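Local coordinates for protein putative glucoamylase (Bacteroides caccae ATCC 43185, PDB 4QT9) that is a putative glucoamylase with an alpha/alpha toroid fold, and so probably hydrolyses glycosidic bonds in glucans, at residues Y354-Q357 against V358-H361; S20-A23 against L24-T27; S283-H286 against E287-L291. All blocks are in the same frame, centred on the assembly; numbering follows the deposited sequence. Where two conformers were deposited one is given.

Interaction 1. Residues Y354-Q357 against V358-H361; sequences YSLQ and VMRH
L356 and M359 (a selenomethionine) lie side by side on the buried flank of helix 352-364, an i to i+3 pair pointing the same way. The methyl tip of L356, CD2, rests 4.0 Å from CE of M359, with SE hardly farther off. M359 has CG anti to its backbone N (chi1 -167°), and its chain runs straight out before a bend at chi3 swings CE back beside the leucine. V358 packs against the preceding turn: its CG2 sits 3.6 Å from Y354 O, the carbonyl that also receives V358 N in the longest of four i to i+4 backbone bonds, at 3.3 Å.

The looser flank is polar and partly exposed. There R360 turns its chain twice, at chi2 and chi3, and carries the guanidinium away from the turn to a salt bridge with D21; a water accepts from R360 NE at 3.2 Å and donates a weak bond to L356 O, so that carbonyl has a second partner besides its helical one. Q357 also reaches off the helix, its NE2 hydrogen-bonded to D312, while the Y354 ring makes a cation-pi contact with R296.

S355 OG lies within hydrogen-bonding reach of A344 O and T351 O, which share or compete for its one proton. Helix 21-37 covers the L356 and M359 side through D21, L24 and M25, in the helix-on-helix packing of an alpha/alpha toroid; helix 341-345 meets V358 and M359 through A344 and L345, and W314, on a loop, lies against Y354 and V358.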
loop_
_atom_site.group_PDB
_atom_site.type_symbol
_atom_site.label_atom_id
_atom_site.label_comp_id
_atom_site.label_asym_id
_atom_site.label_seq_id
_atom_site.Cartn_x
_atom_site.Cartn_y
_atom_site.Cartn_z
ATOM N N TYR A 354 2.768 -18.445 9.880
ATOM C CA TYR A 354 2.746 -17.488 10.983
ATOM C C TYR A 354 1.633 -16.468 10.798
ATOM O O TYR A 354 0.968 -16.114 11.766
ATOM C CB TYR A 354 4.088 -16.777 11.145
ATOM C CG TYR A 354 5.266 -17.678 11.470
ATOM C CD1 TYR A 354 5.100 -18.834 12.226
ATOM C CD2 TYR A 354 6.552 -17.347 11.062
ATOM C CE1 TYR A 354 6.184 -19.650 12.545
ATOM C CE2 TYR A 354 7.643 -18.141 11.387
ATOM C CZ TYR A 354 7.458 -19.292 12.126
ATOM O OH TYR A 354 8.557 -20.046 12.440
ATOM N N SER A 355 1.396 -16.024 9.554
ATOM C CA SER A 355 0.339 -15.054 9.301
ATOM C C SER A 355 -1.031 -15.665 9.482
ATOM O O SER A 355 -1.918 -14.980 9.984
ATOM C CB SER A 355 0.462 -14.467 7.901
ATOM O OG SER A 355 1.677 -13.747 7.782
ATOM N N LEU A 356 -1.217 -16.940 9.080
ATOM C CA LEU A 356 -2.510 -17.610 9.238
ATOM C C LEU A 356 -2.784 -17.879 10.721
ATOM O O LEU A 356 -3.944 -17.908 11.134
ATOM C CB LEU A 356 -2.565 -18.895 8.409
ATOM C CG LEU A 356 -2.960 -18.710 6.946
ATOM C CD1 LEU A 356 -2.629 -19.927 6.125
ATOM C CD2 LEU A 356 -4.436 -18.400 6.810
ATOM N N GLN A 357 -1.711 -18.017 11.529
ATOM C CA GLN A 357 -1.767 -18.223 12.975
ATOM C C GLN A 357 -2.387 -17.005 13.641
ATOM O O GLN A 357 -3.270 -17.132 14.486
ATOM C CB GLN A 357 -0.348 -18.450 13.517
ATOM C CG GLN A 357 -0.260 -19.545 14.532
ATOM C CD GLN A 357 1.127 -19.658 15.105
ATOM O OE1 GLN A 357 2.134 -19.652 14.378
ATOM N NE2 GLN A 357 1.200 -19.779 16.434
ATOM N N VAL A 358 -1.940 -15.815 13.223
ATOM C CA VAL A 358 -2.447 -14.561 13.767
ATOM C C VAL A 358 -3.868 -14.338 13.251
ATOM O O VAL A 358 -4.742 -13.952 14.044
ATOM C CB VAL A 358 -1.484 -13.400 13.420
ATOM C CG1 VAL A 358 -2.055 -12.045 13.832
ATOM C CG2 VAL A 358 -0.140 -13.634 14.096
HETATM N N MSE A 359 -4.123 -14.651 11.957
HETATM C CA MSE A 359 -5.452 -14.487 11.363
HETATM C C MSE A 359 -6.499 -15.323 12.112
HETATM O O MSE A 359 -7.568 -14.815 12.425
HETATM C CB MSE A 359 -5.451 -14.856 9.882
HETATM C CG MSE A 359 -6.724 -14.401 9.165
HETATM SE SE MSE A 359 -6.817 -15.084 7.340
HETATM C CE MSE A 359 -5.181 -14.442 6.647
ATOM N N ARG A 360 -6.174 -16.593 12.390
ATOM C CA ARG A 360 -7.019 -17.551 13.120
ATOM C C ARG A 360 -7.293 -17.048 14.560
ATOM O O ARG A 360 -8.460 -17.082 15.014
ATOM C CB ARG A 360 -6.323 -18.939 13.112
ATOM C CG ARG A 360 -6.810 -19.999 14.105
ATOM C CD ARG A 360 -7.912 -20.878 13.556
ATOM N NE ARG A 360 -7.557 -21.512 12.284
ATOM C CZ ARG A 360 -8.434 -21.792 11.327
ATOM N NH1 ARG A 360 -9.720 -21.501 11.488
ATOM N NH2 ARG A 360 -8.033 -22.364 10.201
ATOM N N HIS A 361 -6.227 -16.545 15.246
ATOM C CA HIS A 361 -6.297 -16.014 16.621
ATOM C C HIS A 361 -7.126 -14.723 16.677
ATOM O O HIS A 361 -7.981 -14.604 17.555
ATOM C CB HIS A 361 -4.883 -15.767 17.176
ATOM C CG HIS A 361 -4.845 -15.200 18.561
ATOM N ND1 HIS A 361 -5.012 -16.001 19.673
ATOM C CD2 HIS A 361 -4.624 -13.927 18.966
ATOM C CE1 HIS A 361 -4.920 -15.191 20.716
ATOM N NE2 HIS A 361 -4.683 -13.935 20.339
HETATM O O HOH W 1 -4.716 -20.974 10.982
#

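Interaction 2. Residues S20-A23 against L24-T27; sequences SDDA and LMDT
T27 grips the carbonyl of A23 twice: OG1 donates to A23 O at 3.1 Å and T27 N at 3.2 Å, from opposite faces of the carbonyl plane. OG1 lies beside its own backbone N (chi1 -56°), which brings it back over the preceding turn. A valine in its place would probably cost A23 O its second donor, leaving the backbone bond alone. One turn earlier S20 is the N-cap of helix 21-37, its OG accepting from A23 N at 3.1 Å.

M25, a selenomethionine, can be followed outward. M25 CB lies 3.4 Å from D21 O, the acceptor of M25 N, and CG is in contact with the same oxygen. SE carries the chain round a bend at chi3, and M25 CE curls back to 3.6 Å from D21 O, so that CB, CG and CE all meet this one atom; D22 CA is 3.8 Å from M25 CE. Beyond the turn, M25 packs on M359 and on Y405 and R406.

D22 OD1 and D26 OD2 stand 4.6 Å apart, and both are salt-bridged to R406 NH2. That shared arginine probably offsets the repulsion between the two carboxylates, while D21 and D22, in the first turn, are likely to interact favourably with the helix dipole.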
loop_
_atom_site.group_PDB
_atom_site.type_symbol
_atom_site.label_atom_id
_atom_site.label_comp_id
_atom_site.label_asym_id
_atom_site.label_seq_id
_atom_site.Cartn_x
_atom_site.Cartn_y
_atom_site.Cartn_z
ATOM N N SER A 20 -11.749 -24.221 8.061
ATOM C CA SER A 20 -10.488 -24.398 7.337
ATOM C C SER A 20 -9.817 -23.047 7.054
ATOM O O SER A 20 -10.477 -21.996 7.101
ATOM C CB SER A 20 -10.699 -25.174 6.035
ATOM O OG SER A 20 -11.327 -24.416 5.014
ATOM N N ASP A 21 -8.499 -23.085 6.763
ATOM C CA ASP A 21 -7.717 -21.898 6.412
ATOM C C ASP A 21 -8.333 -21.226 5.196
ATOM O O ASP A 21 -8.445 -20.005 5.179
ATOM C CB ASP A 21 -6.236 -22.249 6.156
ATOM C CG ASP A 21 -5.409 -22.534 7.408
ATOM O OD1 ASP A 21 -5.840 -22.127 8.525
ATOM O OD2 ASP A 21 -4.317 -23.132 7.274
ATOM N N ASP A 22 -8.797 -22.025 4.216
ATOM C CA ASP A 22 -9.449 -21.507 3.012
ATOM C C ASP A 22 -10.736 -20.770 3.379
ATOM O O ASP A 22 -10.910 -19.621 2.974
ATOM C CB ASP A 22 -9.718 -22.626 2.000
ATOM C CG ASP A 22 -8.869 -22.465 0.755
ATOM O OD1 ASP A 22 -9.292 -21.708 -0.168
ATOM O OD2 ASP A 22 -7.756 -23.041 0.720
ATOM N N ALA A 23 -11.569 -21.389 4.233
ATOM C CA ALA A 23 -12.818 -20.823 4.734
ATOM C C ALA A 23 -12.573 -19.495 5.485
ATOM O O ALA A 23 -13.305 -18.526 5.273
ATOM C CB ALA A 23 -13.494 -21.828 5.657
ATOM N N LEU A 24 -11.558 -19.459 6.360
ATOM C CA LEU A 24 -11.193 -18.281 7.143
ATOM C C LEU A 24 -10.729 -17.157 6.215
ATOM O O LEU A 24 -11.148 -16.008 6.379
ATOM C CB LEU A 24 -10.091 -18.654 8.159
ATOM C CG LEU A 24 -9.340 -17.518 8.881
ATOM C CD1 LEU A 24 -10.272 -16.733 9.792
ATOM C CD2 LEU A 24 -8.176 -18.079 9.697
HETATM N N MSE A 25 -9.883 -17.489 5.230
HETATM C CA MSE A 25 -9.395 -16.494 4.283
HETATM C C MSE A 25 -10.535 -15.923 3.451
HETATM O O MSE A 25 -10.581 -14.710 3.246
HETATM C CB MSE A 25 -8.318 -17.079 3.378
HETATM C CG MSE A 25 -6.985 -17.300 4.104
HETATM SE SE MSE A 25 -5.603 -17.797 2.841
HETATM C CE MSE A 25 -6.208 -19.602 2.344
ATOM N N ASP A 26 -11.488 -16.778 3.036
ATOM C CA ASP A 26 -12.661 -16.359 2.256
ATOM C C ASP A 26 -13.479 -15.294 3.008
ATOM O O ASP A 26 -13.789 -14.239 2.437
ATOM C CB ASP A 26 -13.547 -17.566 1.914
ATOM C CG ASP A 26 -13.394 -18.047 0.476
ATOM O OD1 ASP A 26 -13.533 -17.202 -0.463
ATOM O OD2 ASP A 26 -13.165 -19.271 0.279
ATOM N N THR A 27 -13.794 -15.559 4.298
ATOM C CA THR A 27 -14.523 -14.628 5.178
ATOM C C THR A 27 -13.764 -13.293 5.343
ATOM O O THR A 27 -14.383 -12.241 5.210
ATOM C CB THR A 27 -14.765 -15.276 6.556
ATOM O OG1 THR A 27 -15.444 -16.511 6.359
ATOM C CG2 THR A 27 -15.553 -14.376 7.508
#

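Interaction 3. Residues S283-H286 against E287-L291; sequences SYFH and EMRNL
Y284 and M288, a selenomethionine, run side by side, and CE of M288 meets the tyrosine ring at its edge, in plane, 4.0 Å from Y284 CD1. M288 is folded rather than extended: CG lies beside the backbone N (chi1 -64°), close against Y284 O, and bends at chi2 and chi3 bring the methyl round to the ring.

F285 takes the other course, with CG anti to the backbone N (chi1 -177°), which throws its ring across R289 at a slant. The arginine chain is extended from CG to NE, and the touch is through R289 CD, 4.1 Å from F285 CE2; the ring and guanidinium planes, 12° apart, do not overlap as a stack. The N-cap residue is S283, its OG accepting from H286 N at 3.2 Å. In the conformer given, S283 OG also bonds H286 ND1, which would limit the ring's rotation, but a second conformer was modelled and this side-chain bond is less certain.

This is a serine-capped first turn laid on a strand. E287 leads its carboxylate off the turn, to Y253 OH and H250 N, and N290 ND2 bonds to E248 O. Through these two residues and M288 helix 284-301 lies on strand 247-251. R289 NH1 reaches Y350 O, and F285 meets the Y350 ring; Y284 OH bonds to D278, and the Y284 backbone pairs with L276 of strand 276-277.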
loop_
_atom_site.group_PDB
_atom_site.type_symbol
_atom_site.label_atom_id
_atom_site.label_comp_id
_atom_site.label_asym_id
_atom_site.label_seq_id
_atom_site.Cartn_x
_atom_site.Cartn_y
_atom_site.Cartn_z
ATOM N N SER A 283 17.581 -11.041 -3.419
ATOM C CA SER A 283 16.195 -11.527 -3.312
ATOM C C SER A 283 15.339 -10.589 -2.459
ATOM O O SER A 283 15.464 -10.589 -1.226
ATOM C CB SER A 283 16.147 -12.941 -2.714
ATOM O OG SER A 283 14.805 -13.378 -2.525
ATOM N N TYR A 284 14.438 -9.828 -3.106
ATOM C CA TYR A 284 13.506 -8.941 -2.397
ATOM C C TYR A 284 12.526 -9.787 -1.562
ATOM O O TYR A 284 12.165 -9.388 -0.444
ATOM C CB TYR A 284 12.808 -7.974 -3.377
ATOM C CG TYR A 284 13.737 -6.834 -3.749
ATOM C CD1 TYR A 284 13.951 -5.771 -2.874
ATOM C CD2 TYR A 284 14.493 -6.877 -4.916
ATOM C CE1 TYR A 284 14.853 -4.753 -3.176
ATOM C CE2 TYR A 284 15.393 -5.858 -5.234
ATOM C CZ TYR A 284 15.558 -4.790 -4.365
ATOM O OH TYR A 284 16.464 -3.787 -4.638
ATOM N N PHE A 285 12.217 -11.022 -2.028
ATOM C CA PHE A 285 11.354 -11.933 -1.255
ATOM C C PHE A 285 11.965 -12.272 0.127
ATOM O O PHE A 285 11.267 -12.201 1.145
ATOM C CB PHE A 285 11.085 -13.248 -2.026
ATOM C CG PHE A 285 10.138 -14.167 -1.286
ATOM C CD1 PHE A 285 8.762 -13.993 -1.378
ATOM C CD2 PHE A 285 10.626 -15.156 -0.433
ATOM C CE1 PHE A 285 7.887 -14.820 -0.665
ATOM C CE2 PHE A 285 9.754 -15.968 0.291
ATOM C CZ PHE A 285 8.389 -15.806 0.160
ATOM N N HIS A 286 13.258 -12.671 0.137
ATOM C CA HIS A 286 13.925 -13.059 1.370
ATOM C C HIS A 286 14.197 -11.848 2.257
ATOM O O HIS A 286 14.100 -11.983 3.463
ATOM C CB HIS A 286 15.188 -13.870 1.078
ATOM C CG HIS A 286 14.864 -15.234 0.556
ATOM N ND1 HIS A 286 14.945 -15.527 -0.789
ATOM C CD2 HIS A 286 14.373 -16.313 1.208
ATOM C CE1 HIS A 286 14.558 -16.785 -0.907
ATOM N NE2 HIS A 286 14.207 -17.300 0.269
ATOM N N GLU A 287 14.422 -10.658 1.684
ATOM C CA GLU A 287 14.620 -9.446 2.488
ATOM C C GLU A 287 13.348 -9.098 3.261
ATOM O O GLU A 287 13.402 -8.873 4.469
ATOM C CB GLU A 287 15.069 -8.246 1.609
ATOM C CG GLU A 287 15.356 -6.973 2.402
ATOM C CD GLU A 287 16.476 -7.015 3.437
ATOM O OE1 GLU A 287 17.269 -7.986 3.452
ATOM O OE2 GLU A 287 16.591 -6.032 4.202
HETATM N N MSE A 288 12.211 -9.124 2.576
HETATM C CA MSE A 288 10.894 -8.792 3.133
HETATM C C MSE A 288 10.381 -9.876 4.073
HETATM O O MSE A 288 9.680 -9.553 5.043
HETATM C CB MSE A 288 9.886 -8.489 2.016
HETATM C CG MSE A 288 10.257 -7.247 1.181
HETATM SE SE MSE A 288 11.111 -5.728 2.177
HETATM C CE MSE A 288 12.522 -5.295 0.800
ATOM N N ARG A 289 10.741 -11.151 3.805
ATOM C CA ARG A 289 10.395 -12.260 4.688
ATOM C C ARG A 289 11.159 -12.054 6.004
ATOM O O ARG A 289 10.573 -12.186 7.074
ATOM C CB ARG A 289 10.722 -13.620 4.042
ATOM C CG ARG A 289 10.467 -14.824 4.952
ATOM C CD ARG A 289 10.811 -16.140 4.291
ATOM N NE ARG A 289 10.969 -17.210 5.283
ATOM C CZ ARG A 289 9.983 -17.991 5.718
ATOM N NH1 ARG A 289 8.745 -17.827 5.261
ATOM N NH2 ARG A 289 10.225 -18.938 6.614
ATOM N N ASN A 290 12.450 -11.653 5.915
ATOM C CA ASN A 290 13.273 -11.415 7.104
ATOM C C ASN A 290 12.778 -10.230 7.898
ATOM O O ASN A 290 12.807 -10.289 9.119
ATOM C CB ASN A 290 14.742 -11.244 6.743
ATOM C CG ASN A 290 15.403 -12.569 6.586
ATOM O OD1 ASN A 290 14.747 -13.619 6.656
ATOM N ND2 ASN A 290 16.707 -12.553 6.391
ATOM N N LEU A 291 12.297 -9.182 7.220
ATOM C CA LEU A 291 11.746 -8.010 7.903
ATOM C C LEU A 291 10.458 -8.414 8.668
ATOM O O LEU A 291 10.221 -7.918 9.771
ATOM C CB LEU A 291 11.503 -6.844 6.928
ATOM C CG LEU A 291 11.080 -5.525 7.550
ATOM C CD1 LEU A 291 12.166 -4.954 8.485
ATOM C CD2 LEU A 291 10.707 -4.515 6.482
#

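Interactions 1 and 2 hold one interface: helices 352-364 and 21-37 pack together, the centres of the two interactions about 11 Å apart, joined by the R360–D21 salt bridge (NH2 to OD1, 2.8 Å) and by L24 CD2 lying 3.7 Å from R360 CA. Interaction 3 starts another helix and touches neither; its centre lies about 19 Å from that of interaction 1. Interactions 2 and 3 share a chemistry, serine-capped first turns, but 20-27 is rich in acids and matched by arginines, whereas 283-291 uses aromatic rings and hydrogen bonds to a strand. Interaction 1, mid-helix, has no cap. All three are partly buried, with 20-27 having the fewest buried residues; each buries a selenomethionine.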